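PDB 6LCH: Sel1 repeat family protein from Pseudomonas aeruginosa, which probably acts as an immunity protein that neutralises the type VI secretion effector PldB by binding it. Local coordinates for residues Leu49-Ala54 with Asn67-Gly72. Residues are numbered along the deposited sequence; the frame is centred on the assembly and turned at random.
Sequences LYSKAA and NLYRTG
The Y50 ring meets L68 at its edge, with the methyl CD1 of L68 lying near the ring plane and neither face of the ring taken up by 67-72. Y50 also touches Y28 and A31 of helix 22-34. Y50 CD2 and CE2 are both 4.1 Å from L68 CD1, so one methyl sits against the CD2–CE2 edge of the ring. The two side chains cross at about a right angle. With CG anti to the carbonyl carbon (chi1 -51°), the L68 side chain, directed at 49-54 from its root, carries CD1 to that edge. The hydroxyl of Y50 is hydrogen-bonded to ND2 of N64, one turn before L68 on helix 59-70. That bond probably helps to hold the ring in place. Y50 also touches L65 of the same helix. The other ring, Y69, turns its hydroxyl end to S51. Its OH is 4.5 Å from S51 OG, too long for a hydrogen bond. The backbones stay well apart, with Y50 CA and L68 CA 10.4 Å from each other. The contact joins successive helices, 43-55 and 59-70, linked by a short turn in the alpha-helical Sel1-repeat (TPR-clan) part of the chain. L68 also touches W73, P74 and V77 of the following loop. The one close contact is apolar, so this small interface (83 Å²) rests on van der Waals packing, while Y50 OH and S51 OG find their partners in N64 and V47.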
# COMPACT_ATOMS: atom_id res chain seq x y z
N LEU A 49 -2.08 20.89 12.79
CA LEU A 49 -1.04 20.85 11.76
C LEU A 49 -1.58 20.26 10.46
O LEU A 49 -1.43 20.86 9.39
CB LEU A 49 0.15 20.04 12.26
CG LEU A 49 0.91 20.64 13.44
CD1 LEU A 49 1.63 19.55 14.20
CD2 LEU A 49 1.89 21.69 12.95
N TYR A 50 -2.20 19.08 10.55
CA TYR A 50 -2.77 18.44 9.36
C TYR A 50 -3.71 19.38 8.62
O TYR A 50 -3.62 19.53 7.40
CB TYR A 50 -3.52 17.17 9.77
CG TYR A 50 -2.68 15.91 9.79
CD1 TYR A 50 -1.49 15.84 9.07
CD2 TYR A 50 -3.09 14.80 10.50
CE1 TYR A 50 -0.72 14.68 9.09
CE2 TYR A 50 -2.33 13.64 10.52
CZ TYR A 50 -1.15 13.59 9.81
OH TYR A 50 -0.40 12.44 9.84
N SER A 51 -4.64 20.02 9.35
CA SER A 51 -5.61 20.89 8.70
C SER A 51 -4.93 22.11 8.08
O SER A 51 -5.23 22.49 6.95
CB SER A 51 -6.68 21.32 9.70
OG SER A 51 -7.21 20.20 10.38
N LYS A 52 -4.00 22.72 8.82
CA LYS A 52 -3.22 23.83 8.29
C LYS A 52 -2.55 23.45 6.98
O LYS A 52 -2.56 24.22 6.01
CB LYS A 52 -2.18 24.29 9.31
CG LYS A 52 -2.70 25.23 10.39
CD LYS A 52 -1.60 25.61 11.38
CE LYS A 52 -1.39 24.52 12.44
NZ LYS A 52 -0.20 24.76 13.30
N ALA A 53 -1.95 22.26 6.93
CA ALA A 53 -1.34 21.80 5.69
C ALA A 53 -2.40 21.56 4.62
O ALA A 53 -2.18 21.87 3.44
CB ALA A 53 -0.52 20.54 5.95
N ALA A 54 -3.55 21.02 5.01
CA ALA A 54 -4.60 20.71 4.05
C ALA A 54 -5.16 21.97 3.40
O ALA A 54 -5.48 21.97 2.21
CB ALA A 54 -5.73 19.93 4.73
N ASN A 67 -8.41 10.16 6.94
CA ASN A 67 -8.41 8.82 7.51
C ASN A 67 -8.69 8.87 9.01
O ASN A 67 -9.29 7.93 9.54
CB ASN A 67 -7.08 8.11 7.26
CG ASN A 67 -7.18 6.61 7.53
OD1 ASN A 67 -8.04 5.93 6.97
ND2 ASN A 67 -6.32 6.10 8.40
N LEU A 68 -8.29 9.94 9.69
CA LEU A 68 -8.67 10.10 11.09
C LEU A 68 -10.17 10.37 11.22
O LEU A 68 -10.84 9.79 12.08
CB LEU A 68 -7.87 11.24 11.73
CG LEU A 68 -6.34 11.22 11.58
CD1 LEU A 68 -5.71 12.32 12.42
CD2 LEU A 68 -5.76 9.86 11.96
N TYR A 69 -10.71 11.26 10.38
CA TYR A 69 -12.13 11.61 10.45
C TYR A 69 -13.02 10.50 9.91
O TYR A 69 -14.12 10.27 10.43
CB TYR A 69 -12.40 12.90 9.69
CG TYR A 69 -11.89 14.16 10.34
CD1 TYR A 69 -12.13 14.44 11.67
CD2 TYR A 69 -11.17 15.09 9.60
CE1 TYR A 69 -11.66 15.60 12.26
CE2 TYR A 69 -10.70 16.25 10.17
CZ TYR A 69 -10.94 16.50 11.50
OH TYR A 69 -10.46 17.66 12.07
N ARG A 70 -12.59 9.82 8.84
CA ARG A 70 -13.41 8.77 8.24
C ARG A 70 -13.66 7.65 9.24
O ARG A 70 -14.80 7.20 9.42
CB ARG A 70 -12.73 8.22 6.99
CG ARG A 70 -13.48 7.11 6.31
CD ARG A 70 -12.65 6.50 5.20
NE ARG A 70 -11.63 5.61 5.74
CZ ARG A 70 -11.89 4.40 6.22
NH1 ARG A 70 -13.14 3.95 6.24
NH2 ARG A 70 -10.91 3.64 6.69
N THR A 71 -12.60 7.17 9.88
CA THR A 71 -12.71 6.31 11.04
C THR A 71 -12.92 7.20 12.26
O THR A 71 -13.18 8.40 12.15
CB THR A 71 -11.47 5.44 11.18
OG1 THR A 71 -11.71 4.37 12.09
CG2 THR A 71 -10.34 6.26 11.70
N GLY A 72 -12.82 6.63 13.45
CA GLY A 72 -12.67 7.46 14.63
C GLY A 72 -11.61 6.91 15.54
O GLY A 72 -11.65 7.13 16.75